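PDB 4WOD: taurocyamine kinase from Schistosoma mansoni, which catalyses the reversible transfer of phosphate between ATP and the guanidino compound taurocyamine, giving N-phosphotaurocyamine and ADP, with magnesium as cofactor. Local coordinates for residues 275-280 against 318-323; 485-490 against 637-642; 647-652 against 711-716. The protein carries 4 engineered substitutions. All coordinates share one frame; numbering follows the deposited sequence.

Overall arrangement
Contacts 1 and 2 illustrate how a duplicated kinase repeats its structural solutions. They lie on opposite edges of equivalent strands, 277-283 and 639-646, in the antiparallel sheets of the two catalytic domains, and Arg277, Asp320 and Asn323 of contact 1 have counterparts in Arg640, Asp684 and Asn687 around contact 2. Their centres lie about 48 Å apart on opposite sides of the chain's centre. Contact 1 belongs to the half that holds the bound arginine, about 9 Å from the side chain of Arg277. Both contacts include residues predicted to bind ATP. Contact 3, at the C-terminus, has its centre about 28 Å from that of contact 2, their nearest atoms about 12 Å apart, and is structural packing.

Contact 1 (275-280 against 318-323); sequences TLRASV and IYDLSN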
ATOM      1  N   THR A 275      24.042   7.548   5.243  1.00 14.09           N
ATOM      2  CA  THR A 275      23.367   7.891   6.498  1.00 14.59           C
ATOM      3  C   THR A 275      22.430   9.094   6.338  1.00 17.73           C
ATOM      4  O   THR A 275      21.839   9.548   7.300  1.00 13.46           O
ATOM      5  CB  THR A 275      24.360   8.192   7.662  1.00 18.44           C
ATOM      6  OG1 THR A 275      24.805   9.549   7.600  1.00 13.11           O
ATOM      7  CG2 THR A 275      25.564   7.270   7.621  1.00 15.30           C
ATOM      8  N   LEU A 276      22.287   9.596   5.121  1.00 14.56           N
ATOM      9  CA  LEU A 276      21.642  10.884   4.932  1.00 13.26           C
ATOM     10  C   LEU A 276      20.120  10.794   4.851  1.00 16.77           C
ATOM     11  O   LEU A 276      19.574  10.010   4.076  1.00 19.48           O
ATOM     12  CB  LEU A 276      22.191  11.558   3.671  1.00 16.70           C
ATOM     13  CG  LEU A 276      21.846  13.038   3.469  1.00 16.53           C
ATOM     14  CD1 LEU A 276      23.029  13.910   3.840  1.00 20.08           C
ATOM     15  CD2 LEU A 276      21.418  13.299   2.027  1.00 20.42           C
ATOM     16  N   ARG A 277      19.441  11.590   5.676  1.00 17.00           N
ATOM     17  CA  ARG A 277      17.991  11.754   5.562  1.00 16.16           C
ATOM     18  C   ARG A 277      17.681  13.223   5.365  1.00 16.53           C
ATOM     19  O   ARG A 277      17.789  14.023   6.307  1.00 17.28           O
ATOM     20  CB  ARG A 277      17.251  11.227   6.787  1.00 20.68           C
ATOM     21  CG  ARG A 277      15.732  11.206   6.586  1.00 23.79           C
ATOM     22  CD  ARG A 277      14.961  10.769   7.845  1.00 30.78           C
ATOM     23  NE  ARG A 277      14.466  11.933   8.582  1.00 38.41           N
ATOM     24  CZ  ARG A 277      13.206  12.368   8.552  1.00 37.59           C
ATOM     25  NH1 ARG A 277      12.850  13.442   9.249  1.00 40.42           N
ATOM     26  NH2 ARG A 277      12.294  11.722   7.843  1.00 37.51           N
ATOM     27  N   ALA A 278      17.355  13.569   4.124  1.00 16.70           N
ATOM     28  CA  ALA A 278      16.924  14.910   3.774  1.00 17.83           C
ATOM     29  C   ALA A 278      15.422  14.898   3.795  1.00 16.94           C
ATOM     30  O   ALA A 278      14.821  14.006   3.216  1.00 15.94           O
ATOM     31  CB  ALA A 278      17.427  15.300   2.405  1.00 15.98           C
ATOM     32  N   SER A 279      14.808  15.897   4.399  1.00 19.29           N
ATOM     33  CA  SER A 279      13.354  15.877   4.477  1.00 21.67           C
ATOM     34  C   SER A 279      12.713  17.258   4.600  1.00 17.66           C
ATOM     35  O   SER A 279      13.376  18.231   4.956  1.00 18.22           O
ATOM     36  CB  SER A 279      12.935  15.021   5.663  1.00 22.85           C
ATOM     37  OG  SER A 279      13.147  15.747   6.847  1.00 22.68           O
ATOM     38  N   VAL A 280      11.415  17.321   4.310  1.00 19.35           N
ATOM     39  CA  VAL A 280      10.586  18.480   4.630  1.00 16.40           C
ATOM     40  C   VAL A 280       9.378  18.049   5.449  1.00 22.12           C
ATOM     41  O   VAL A 280       8.920  16.904   5.329  1.00 19.64           O
ATOM     42  CB  VAL A 280      10.067  19.210   3.368  1.00 19.11           C
ATOM     43  CG1 VAL A 280      11.206  19.841   2.637  1.00 17.71           C
ATOM     44  CG2 VAL A 280       9.259  18.232   2.438  1.00 15.38           C
ATOM     45  N   ILE A 318      -0.162  17.143   7.418  1.00 30.05           N
ATOM     46  CA  ILE A 318       1.251  17.507   7.462  1.00 32.03           C
ATOM     47  C   ILE A 318       2.122  16.260   7.586  1.00 30.66           C
ATOM     48  O   ILE A 318       1.990  15.502   8.541  1.00 27.03           O
ATOM     49  CB  ILE A 318       1.569  18.456   8.619  1.00 32.09           C
ATOM     50  CG1 ILE A 318       0.810  19.771   8.441  1.00 39.89           C
ATOM     51  CG2 ILE A 318       3.059  18.727   8.672  1.00 32.45           C
ATOM     52  CD1 ILE A 318       1.219  20.841   9.413  1.00 40.89           C
ATOM     53  N   TYR A 319       3.007  16.057   6.615  1.00 24.74           N
ATOM     54  CA  TYR A 319       3.845  14.863   6.590  1.00 27.57           C
ATOM     55  C   TYR A 319       5.310  15.188   6.478  1.00 26.03           C
ATOM     56  O   TYR A 319       5.684  16.218   5.919  1.00 22.07           O
ATOM     57  CB  TYR A 319       3.459  13.950   5.428  1.00 19.07           C
ATOM     58  CG  TYR A 319       2.158  13.244   5.672  1.00 25.27           C
ATOM     59  CD1 TYR A 319       2.139  11.909   6.083  1.00 29.05           C
ATOM     60  CD2 TYR A 319       0.949  13.915   5.533  1.00 22.11           C
ATOM     61  CE1 TYR A 319       0.949  11.259   6.327  1.00 26.81           C
ATOM     62  CE2 TYR A 319      -0.241  13.283   5.782  1.00 28.54           C
ATOM     63  CZ  TYR A 319      -0.243  11.951   6.165  1.00 29.66           C
ATOM     64  OH  TYR A 319      -1.443  11.319   6.405  1.00 34.33           O
ATOM     65  N   ASP A 320       6.126  14.288   7.014  1.00 23.95           N
ATOM     66  CA  ASP A 320       7.560  14.294   6.771  1.00 21.88           C
ATOM     67  C   ASP A 320       7.822  13.481   5.506  1.00 23.44           C
ATOM     68  O   ASP A 320       7.426  12.315   5.406  1.00 24.03           O
ATOM     69  CB  ASP A 320       8.312  13.715   7.973  1.00 26.34           C
ATOM     70  CG  ASP A 320       9.825  13.820   7.830  1.00 28.88           C
ATOM     71  OD1 ASP A 320      10.415  12.976   7.123  1.00 28.89           O
ATOM     72  OD2 ASP A 320      10.430  14.733   8.440  1.00 33.53           O
ATOM     73  N   LEU A 321       8.461  14.114   4.529  1.00 20.29           N
ATOM     74  CA  LEU A 321       8.800  13.484   3.259  1.00 17.64           C
ATOM     75  C   LEU A 321      10.308  13.484   3.118  1.00 19.01           C
ATOM     76  O   LEU A 321      10.899  14.552   3.135  1.00 19.98           O
ATOM     77  CB  LEU A 321       8.182  14.243   2.079  1.00 16.05           C
ATOM     78  CG  LEU A 321       6.665  14.444   2.124  1.00 20.54           C
ATOM     79  CD1 LEU A 321       6.239  15.320   0.968  1.00 17.71           C
ATOM     80  CD2 LEU A 321       5.968  13.090   2.063  1.00 17.84           C
ATOM     81  N   SER A 322      10.919  12.313   2.970  1.00 18.04           N
ATOM     82  CA  SER A 322      12.385  12.223   2.823  1.00 17.85           C
ATOM     83  C   SER A 322      12.830  11.271   1.694  1.00 17.16           C
ATOM     84  O   SER A 322      12.046  10.459   1.225  1.00 17.88           O
ATOM     85  CB  SER A 322      13.018  11.776   4.148  1.00 19.30           C
ATOM     86  OG  SER A 322      12.504  10.529   4.571  1.00 21.85           O
ATOM     87  N   ASN A 323      14.089  11.386   1.256  1.00 18.52           N
ATOM     88  CA  ASN A 323      14.665  10.392   0.367  1.00 16.09           C
ATOM     89  C   ASN A 323      14.489   8.997   0.949  1.00 16.43           C
ATOM     90  O   ASN A 323      14.744   8.783   2.131  1.00 13.19           O
ATOM     91  CB  ASN A 323      16.163  10.666   0.117  1.00 14.99           C
ATOM     92  CG  ASN A 323      16.964  10.881   1.406  1.00 17.30           C
ATOM     93  OD1 ASN A 323      16.780  11.878   2.114  1.00 16.07           O
ATOM     94  ND2 ASN A 323      17.898   9.958   1.688  1.00 15.73           N
TER
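Ser279 and Ser322 face each other as a non-hydrogen-bonded antiparallel pair, followed by the hydrogen-bonded pair of Val280 and Leu321, while the strand segments 277-280 and 318-323 run at 146° with axes 4.6 Å apart at closest. The latter pair exchanges two backbone bonds, Val280 N to Leu321 O at 3.1 Å and Leu321 N to Val280 O at 2.9 Å. Toward the start of the first strand a side chain supplements the main chain, whose own bond from Asn323 N to Ala278 O is weak. The carboxamide of Asn323 accepts from Ala278 N through OD1 at 2.7 Å, the donor lying in the carbonyl plane, and gives an almost straight bond from ND2 to Leu276 O at 2.9 Å. With both ends engaged, the amide's rotation is fixed, and it satisfies two backbone groups as a peptide of an adjacent strand would.

Arg277 and Asp320 meet tip to tip in a salt bridge. CG of Arg277, anti to the backbone N (chi1 -172°), passes Ser322 CB on the way. The guanidinium and carboxylate planes are only 19° apart. NH1 reaches OD2 of Asp320 at 2.9 Å, from above the carboxylate plane; the approach of NH2 to OD1 is implausibly short and its length doubtful. Ser279 CB lies 3.8 Å above the guanidinium plane, offset toward the rim, and Ser279 OG adds a weak bond to Asp320 OD2. With Arg121 and Arg305 close by, Asp320 probably tempers a concentration of positive charge suited to nucleotide phosphates, consistent with the predicted ATP-binding role of 277-280.

On the face carrying Val280 and Leu321, Val280 packs with Ala278 against Met338 of helix 331-355. Strand 277-283 is bonded to strand 117-126 on its other edge, and strand 318-323 to strand 302-306.

Contact 2 (485-490 against 637-642); sequences VRVGRS and TSMRAS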
ATOM      1  N   VAL A 485     -24.182 -19.133  -9.594  1.00 17.04           N
ATOM      2  CA  VAL A 485     -24.564 -18.027 -10.481  1.00 16.90           C
ATOM      3  C   VAL A 485     -24.583 -16.763  -9.646  1.00 14.41           C
ATOM      4  O   VAL A 485     -25.101 -16.756  -8.547  1.00 16.46           O
ATOM      5  CB  VAL A 485     -25.945 -18.212 -11.167  1.00 14.91           C
ATOM      6  CG1 VAL A 485     -26.159 -17.107 -12.230  1.00 14.82           C
ATOM      7  CG2 VAL A 485     -26.052 -19.574 -11.802  1.00 17.71           C
ATOM      8  N   ARG A 486     -24.011 -15.686 -10.166  1.00 17.62           N
ATOM      9  CA  ARG A 486     -24.097 -14.422  -9.463  1.00 16.02           C
ATOM     10  C   ARG A 486     -24.510 -13.290 -10.398  1.00 19.31           C
ATOM     11  O   ARG A 486     -24.402 -13.416 -11.630  1.00 18.26           O
ATOM     12  CB  ARG A 486     -22.767 -14.079  -8.785  1.00 17.45           C
ATOM     13  CG  ARG A 486     -21.599 -13.816  -9.705  1.00 18.63           C
ATOM     14  CD  ARG A 486     -21.509 -12.345 -10.182  1.00 20.96           C
ATOM     15  NE  ARG A 486     -20.273 -12.094 -10.931  1.00 19.61           N
ATOM     16  CZ  ARG A 486     -20.153 -11.264 -11.963  1.00 23.06           C
ATOM     17  NH1 ARG A 486     -21.198 -10.588 -12.418  1.00 23.09           N
ATOM     18  NH2 ARG A 486     -18.970 -11.115 -12.547  1.00 25.37           N
ATOM     19  N   VAL A 487     -24.952 -12.185  -9.800  1.00 14.76           N
ATOM     20  CA  VAL A 487     -25.139 -10.936 -10.548  1.00 16.43           C
ATOM     21  C   VAL A 487     -24.590  -9.750  -9.775  1.00 19.17           C
ATOM     22  O   VAL A 487     -24.504  -9.790  -8.542  1.00 19.24           O
ATOM     23  CB  VAL A 487     -26.628 -10.652 -10.875  1.00 14.52           C
ATOM     24  CG1 VAL A 487     -27.193 -11.688 -11.868  1.00 15.80           C
ATOM     25  CG2 VAL A 487     -27.451 -10.579  -9.596  1.00 21.86           C
ATOM     26  N   GLY A 488     -24.218  -8.693 -10.501  1.00 14.94           N
ATOM     27  CA  GLY A 488     -23.964  -7.408  -9.881  1.00 14.38           C
ATOM     28  C   GLY A 488     -25.215  -6.542  -9.887  1.00 16.41           C
ATOM     29  O   GLY A 488     -26.035  -6.681 -10.784  1.00 16.02           O
ATOM     30  N   ARG A 489     -25.377  -5.676  -8.878  1.00 14.19           N
ATOM     31  CA  ARG A 489     -26.452  -4.667  -8.880  1.00 12.48           C
ATOM     32  C   ARG A 489     -25.972  -3.360  -8.256  1.00 16.53           C
ATOM     33  O   ARG A 489     -25.159  -3.352  -7.329  1.00 14.56           O
ATOM     34  CB  ARG A 489     -27.712  -5.152  -8.130  1.00 14.32           C
ATOM     35  CG  ARG A 489     -28.505  -6.289  -8.799  1.00 13.20           C
ATOM     36  CD  ARG A 489     -29.268  -5.818 -10.081  1.00 13.86           C
ATOM     37  NE  ARG A 489     -30.080  -6.871 -10.711  1.00 14.97           N
ATOM     38  CZ  ARG A 489     -29.650  -7.748 -11.614  1.00 13.37           C
ATOM     39  NH1 ARG A 489     -28.390  -7.741 -12.022  1.00 13.73           N
ATOM     40  NH2 ARG A 489     -30.486  -8.658 -12.109  1.00 15.40           N
ATOM     41  N   SER A 490     -26.461  -2.257  -8.820  1.00 12.04           N
ATOM     42  CA  SER A 490     -26.276  -0.932  -8.288  1.00 10.59           C
ATOM     43  C   SER A 490     -27.622  -0.442  -7.801  1.00 15.22           C
ATOM     44  O   SER A 490     -28.657  -0.788  -8.373  1.00 13.12           O
ATOM     45  CB  SER A 490     -25.725   0.028  -9.360  1.00 13.80           C
ATOM     46  OG  SER A 490     -24.491  -0.424  -9.887  1.00 16.99           O
ATOM     47  N   THR A 637     -26.894  -8.174 -18.275  1.00 17.75           N
ATOM     48  CA  THR A 637     -27.393  -9.094 -17.261  1.00 19.43           C
ATOM     49  C   THR A 637     -26.594  -8.988 -15.977  1.00 17.46           C
ATOM     50  O   THR A 637     -27.094  -9.306 -14.899  1.00 18.83           O
ATOM     51  CB  THR A 637     -27.302 -10.548 -17.728  1.00 18.62           C
ATOM     52  OG1 THR A 637     -25.921 -10.877 -17.935  1.00 18.86           O
ATOM     53  CG2 THR A 637     -28.088 -10.756 -19.007  1.00 19.76           C
ATOM     54  N   SER A 638     -25.331  -8.593 -16.126  1.00 14.40           N
ATOM     55  CA  SER A 638     -24.357  -8.613 -15.049  1.00 20.08           C
ATOM     56  C   SER A 638     -24.242 -10.001 -14.441  1.00 17.11           C
ATOM     57  O   SER A 638     -23.981 -10.123 -13.258  1.00 20.87           O
ATOM     58  CB  SER A 638     -24.725  -7.610 -13.958  1.00 19.27           C
ATOM     59  OG  SER A 638     -23.620  -7.420 -13.092  1.00 25.95           O
ATOM     60  N   MET A 639     -24.467 -11.023 -15.254  1.00 16.47           N
ATOM     61  CA  MET A 639     -24.650 -12.387 -14.766  1.00 15.93           C
ATOM     62  C   MET A 639     -23.510 -13.278 -15.155  1.00 16.60           C
ATOM     63  O   MET A 639     -23.137 -13.357 -16.325  1.00 22.51           O
ATOM     64  CB  MET A 639     -25.946 -12.994 -15.295  1.00 17.97           C
ATOM     65  CG  MET A 639     -26.184 -14.425 -14.815  1.00 21.86           C
ATOM     66  SD  MET A 639     -27.836 -15.045 -15.208  1.00 24.02           S
ATOM     67  CE  MET A 639     -28.781 -14.280 -13.866  1.00 19.34           C
ATOM     68  N   ARG A 640     -22.976 -13.970 -14.163  1.00 21.13           N
ATOM     69  CA  ARG A 640     -21.952 -14.956 -14.385  1.00 19.98           C
ATOM     70  C   ARG A 640     -22.371 -16.266 -13.735  1.00 16.96           C
ATOM     71  O   ARG A 640     -22.463 -16.357 -12.508  1.00 18.78           O
ATOM     72  CB  ARG A 640     -20.603 -14.468 -13.833  1.00 20.89           C
ATOM     73  CG  ARG A 640     -19.434 -15.428 -14.065  1.00 23.49           C
ATOM     74  CD  ARG A 640     -18.175 -14.871 -13.380  1.00 23.12           C
ATOM     75  NE  ARG A 640     -16.981 -15.690 -13.560  1.00 30.09           N
ATOM     76  CZ  ARG A 640     -16.701 -16.790 -12.860  1.00 33.57           C
ATOM     77  NH1 ARG A 640     -17.544 -17.233 -11.936  1.00 34.56           N
ATOM     78  NH2 ARG A 640     -15.575 -17.454 -13.089  1.00 33.30           N
ATOM     79  N   ALA A 641     -22.677 -17.252 -14.575  1.00 20.72           N
ATOM     80  CA  ALA A 641     -22.942 -18.612 -14.120  1.00 20.50           C
ATOM     81  C   ALA A 641     -21.706 -19.460 -14.350  1.00 21.67           C
ATOM     82  O   ALA A 641     -21.061 -19.374 -15.397  1.00 24.11           O
ATOM     83  CB  ALA A 641     -24.121 -19.206 -14.843  1.00 21.39           C
ATOM     84  N   SER A 642     -21.393 -20.318 -13.397  1.00 21.92           N
ATOM     85  CA  SER A 642     -20.144 -21.033 -13.483  1.00 19.35           C
ATOM     86  C   SER A 642     -20.225 -22.389 -12.824  1.00 22.81           C
ATOM     87  O   SER A 642     -21.125 -22.652 -12.020  1.00 22.35           O
ATOM     88  CB  SER A 642     -19.021 -20.205 -12.852  1.00 21.25           C
ATOM     89  OG  SER A 642     -19.204 -20.086 -11.456  1.00 22.17           O
TER
HETATM   90  O   HOH W   1     -29.450 -10.047 -14.204  1.00 20.26           O
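The guanidinium of Arg486 lies with one face over Arg640, whose CB stands 3.7 Å above the centre of the plane, while Ser638 O sits at the edge beside NH1. The Arg486 chain bends at chi2 (87°) to fold across the neighbouring strand, and NH1 is bonded to Asn634 OD1. Arg640 carries its own guanidinium onward to a salt bridge with Asp684. The two guanidinium planes are 19° apart but not stacked: carbon rather than like charge meets the Arg486 face.

Arg489 has Val487 CG2 over one face, offset toward the rim, and makes a cation-pi contact with Tyr627. A water lies in plane at its edge, taking a bond from NH2 at 2.7 Å and giving one to Thr637 O at 2.6 Å. Because NH1 also donates to Gly488 O at 2.9 Å, two of its nitrogens are gripped.

Arg486 and Arg640 form a hydrogen-bonded antiparallel pair, N to O each way, between the non-hydrogen-bonded pairs Val485-Ala641 and Val487-Met639. Nearer Arg489, Gly488 N divides its hydrogen between two acceptors on one residue, Ser638 OG at 2.9 Å and Ser638 O at 3.1 Å. The positive phi of Ser638 (56°) belongs to the turn leading into strand 639-642, where Thr637 OG1 accepts from Met639 N, an ST turn, and is also hydrogen-bonded to Arg690 O.

The face shared by Val485, Val487, Met639 and Ala641 is apolar and packs on helix 599-614, with Val485 on Leu606 and Val487 on Ile610. Val485 CG1 touches Met639 CG at 3.7 Å, and Val487 CG1 meets the methyl CE, swung over by the bend at chi3 of Met639.

In phosphagen kinases such sheet arginines gather round the nucleotide phosphates, as Arg486 and Arg640, with Arg589 and Arg669 nearby, probably do.

Contact 3 (647-652 against 711-716); sequences IPKLSS and EIEKGL
Glu713 reaches from the last turn of its helix into the loop 647-652, and each atom beyond CA finds a partner there. CB lies 4.1 Å from Ile647 CG2, and CG, set anti to the backbone N (chi1 179°), passes the same methyl at 4.0 Å. A bend at chi2 (67°) then places CD 3.5 Å from Lys649 CB. At the tip the carboxylate forks over two consecutive amides: OE2 accepts from Lys649 N at 2.9 Å, and OE1 from Leu650 N at 2.8 Å. Both oxygens use their syn lone pairs, so the two bonds run side by side and fix the rotation of the carboxylate. It meets the chain just where a short 3-10 turn begins at Leu650, supplying acceptors for two backbone N-H groups. The ammonium of Lys649 does not touch this carboxylate, although its opposite charge is near enough that it might help stabilise the ionised form.

Lys649 turns instead along the C-terminal residue. Its side chain and that of Leu716 slide past each other in opposite directions, with Lys649 CG 3.6 Å from Leu716 CB and Lys649 CD beside Leu716 O, part of the terminal carboxylate. Leu716 CD1 lies against Lys649 CB and near Leu650, whose CD1 is 4.3 Å from Ile712 CG2.

This is plain structural packing. It ties the end of helix 695-715 to the loop joining strand 639-646 to helix 658-663, where Lys656 touches both Ile712 and Leu716, while Leu650 packs on Leu657 and Glu713 also touches Phe479.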
ATOM      1  N   ILE A 647     -12.207 -32.048 -15.733  1.00 45.36           N
ATOM      2  CA  ILE A 647     -11.998 -32.625 -17.051  1.00 58.11           C
ATOM      3  C   ILE A 647     -10.516 -32.931 -17.290  1.00 56.90           C
ATOM      4  O   ILE A 647      -9.851 -32.248 -18.063  1.00 60.00           O
ATOM      5  CB  ILE A 647     -12.543 -31.692 -18.166  1.00 57.44           C
ATOM      6  CG1 ILE A 647     -12.135 -30.238 -17.920  1.00 49.41           C
ATOM      7  CG2 ILE A 647     -14.053 -31.779 -18.239  1.00 54.42           C
ATOM      8  CD1 ILE A 647     -12.529 -29.310 -19.046  1.00 55.87           C
ATOM      9  N   PRO A 648      -9.995 -33.974 -16.620  1.00 57.51           N
ATOM     10  CA  PRO A 648      -8.578 -34.349 -16.698  1.00 59.51           C
ATOM     11  C   PRO A 648      -8.118 -34.619 -18.130  1.00 67.71           C
ATOM     12  O   PRO A 648      -7.021 -34.197 -18.524  1.00 67.11           O
ATOM     13  CB  PRO A 648      -8.510 -35.631 -15.862  1.00 54.96           C
ATOM     14  CG  PRO A 648      -9.659 -35.540 -14.943  1.00 55.84           C
ATOM     15  CD  PRO A 648     -10.741 -34.884 -15.737  1.00 56.65           C
ATOM     16  N   LYS A 649      -8.962 -35.296 -18.903  1.00 69.10           N
ATOM     17  CA  LYS A 649      -8.606 -35.672 -20.255  1.00 69.13           C
ATOM     18  C   LYS A 649      -8.511 -34.434 -21.125  1.00 70.67           C
ATOM     19  O   LYS A 649      -7.460 -34.140 -21.689  1.00 70.40           O
ATOM     20  CB  LYS A 649      -9.633 -36.630 -20.845  1.00 75.62           C
ATOM     21  CG  LYS A 649      -9.164 -38.087 -20.977  1.00 78.12           C
ATOM     22  CD  LYS A 649     -10.280 -39.004 -20.541  1.00 78.11           C
ATOM     23  CE  LYS A 649      -9.824 -40.299 -19.914  1.00 84.00           C
ATOM     24  NZ  LYS A 649     -10.829 -40.775 -18.919  1.00 85.88           N
ATOM     25  N   LEU A 650      -9.633 -33.731 -21.250  1.00 71.12           N
ATOM     26  CA  LEU A 650      -9.765 -32.615 -22.178  1.00 70.77           C
ATOM     27  C   LEU A 650      -8.783 -31.480 -21.891  1.00 70.63           C
ATOM     28  O   LEU A 650      -8.315 -30.814 -22.817  1.00 71.89           O
ATOM     29  CB  LEU A 650     -11.200 -32.091 -22.148  1.00 69.76           C
ATOM     30  CG  LEU A 650     -11.517 -30.775 -22.856  1.00 70.46           C
ATOM     31  CD1 LEU A 650     -11.157 -30.835 -24.334  1.00 75.04           C
ATOM     32  CD2 LEU A 650     -12.990 -30.483 -22.685  1.00 67.12           C
ATOM     33  N   SER A 651      -8.459 -31.267 -20.617  1.00 66.98           N
ATOM     34  CA  SER A 651      -7.487 -30.242 -20.246  1.00 67.48           C
ATOM     35  C   SER A 651      -6.086 -30.605 -20.737  1.00 69.60           C
ATOM     36  O   SER A 651      -5.174 -29.779 -20.686  1.00 68.26           O
ATOM     37  CB  SER A 651      -7.479 -30.021 -18.729  1.00 65.61           C
ATOM     38  OG  SER A 651      -7.639 -31.237 -18.022  1.00 66.05           O
ATOM     39  N   SER A 652      -5.929 -31.837 -21.221  1.00 72.51           N
ATOM     40  CA  SER A 652      -4.673 -32.292 -21.810  1.00 70.63           C
ATOM     41  C   SER A 652      -4.742 -32.415 -23.338  1.00 72.96           C
ATOM     42  O   SER A 652      -3.848 -32.986 -23.957  1.00 72.11           O
ATOM     43  CB  SER A 652      -4.248 -33.626 -21.193  1.00 65.96           C
ATOM     44  OG  SER A 652      -5.183 -34.651 -21.471  1.00 66.55           O
ATOM     45  N   GLU A 711     -19.637 -34.214 -22.388  1.00 55.94           N
ATOM     46  CA  GLU A 711     -19.797 -35.285 -23.358  1.00 63.67           C
ATOM     47  C   GLU A 711     -18.551 -35.440 -24.234  1.00 64.30           C
ATOM     48  O   GLU A 711     -18.285 -36.524 -24.749  1.00 67.61           O
ATOM     49  CB  GLU A 711     -21.044 -35.066 -24.213  1.00 55.49           C
ATOM     50  CG  GLU A 711     -22.183 -35.957 -23.777  1.00 53.12           C
ATOM     51  CD  GLU A 711     -21.982 -37.385 -24.226  1.00 60.29           C
ATOM     52  OE1 GLU A 711     -20.975 -37.655 -24.912  1.00 63.87           O
ATOM     53  OE2 GLU A 711     -22.794 -38.252 -23.846  1.00 64.45           O
ATOM     54  N   ILE A 712     -17.784 -34.365 -24.397  1.00 62.96           N
ATOM     55  CA  ILE A 712     -16.495 -34.471 -25.071  1.00 65.37           C
ATOM     56  C   ILE A 712     -15.552 -35.294 -24.205  1.00 71.64           C
ATOM     57  O   ILE A 712     -14.829 -36.149 -24.709  1.00 76.66           O
ATOM     58  CB  ILE A 712     -15.854 -33.093 -25.363  1.00 65.19           C
ATOM     59  CG1 ILE A 712     -16.659 -32.328 -26.421  1.00 67.36           C
ATOM     60  CG2 ILE A 712     -14.406 -33.252 -25.813  1.00 66.08           C
ATOM     61  CD1 ILE A 712     -16.858 -33.090 -27.699  1.00 65.70           C
ATOM     62  N   GLU A 713     -15.588 -35.035 -22.900  1.00 68.93           N
ATOM     63  CA  GLU A 713     -14.684 -35.661 -21.937  1.00 75.66           C
ATOM     64  C   GLU A 713     -14.777 -37.184 -21.893  1.00 75.29           C
ATOM     65  O   GLU A 713     -13.753 -37.851 -21.898  1.00 77.26           O
ATOM     66  CB  GLU A 713     -14.942 -35.086 -20.535  1.00 73.69           C
ATOM     67  CG  GLU A 713     -14.089 -35.657 -19.399  1.00 75.54           C
ATOM     68  CD  GLU A 713     -12.615 -35.318 -19.499  1.00 79.02           C
ATOM     69  OE1 GLU A 713     -12.223 -34.499 -20.357  1.00 96.25           O
ATOM     70  OE2 GLU A 713     -11.847 -35.869 -18.687  1.00 97.38           O
ATOM     71  N   LYS A 714     -15.992 -37.728 -21.831  1.00 71.33           N
ATOM     72  CA  LYS A 714     -16.184 -39.181 -21.807  1.00 78.46           C
ATOM     73  C   LYS A 714     -15.701 -39.766 -23.128  1.00 79.49           C
ATOM     74  O   LYS A 714     -15.307 -40.933 -23.197  1.00 77.43           O
ATOM     75  CB  LYS A 714     -17.653 -39.568 -21.564  1.00 74.09           C
ATOM     76  CG  LYS A 714     -18.639 -38.496 -21.951  1.00 71.33           C
ATOM     77  CD  LYS A 714     -20.126 -38.771 -21.648  1.00 68.96           C
ATOM     78  CE  LYS A 714     -20.503 -38.722 -20.169  1.00 65.20           C
ATOM     79  NZ  LYS A 714     -21.996 -38.789 -20.020  1.00 64.47           N
ATOM     80  N   GLY A 715     -15.709 -38.937 -24.169  1.00 79.20           N
ATOM     81  CA  GLY A 715     -15.254 -39.343 -25.486  1.00 80.78           C
ATOM     82  C   GLY A 715     -13.777 -39.691 -25.553  1.00 82.47           C
ATOM     83  O   GLY A 715     -13.366 -40.464 -26.413  1.00 87.11           O
ATOM     84  N   LEU A 716     -12.980 -39.147 -24.636  1.00 81.52           N
ATOM     85  CA  LEU A 716     -11.537 -39.399 -24.623  1.00 85.60           C
ATOM     86  C   LEU A 716     -11.153 -40.603 -23.754  1.00 86.92           C
ATOM     87  O   LEU A 716      -9.997 -40.782 -23.349  1.00 86.00           O
ATOM     88  CB  LEU A 716     -10.796 -38.154 -24.141  1.00 83.93           C
ATOM     89  CG  LEU A 716     -11.100 -36.888 -24.946  1.00 82.24           C
ATOM     90  CD1 LEU A 716     -10.563 -35.648 -24.245  1.00 77.69           C
ATOM     91  CD2 LEU A 716     -10.547 -36.987 -26.360  1.00 84.87           C
ATOM     92  OXT LEU A 716     -12.003 -41.431 -23.431  1.00 86.54           O
TER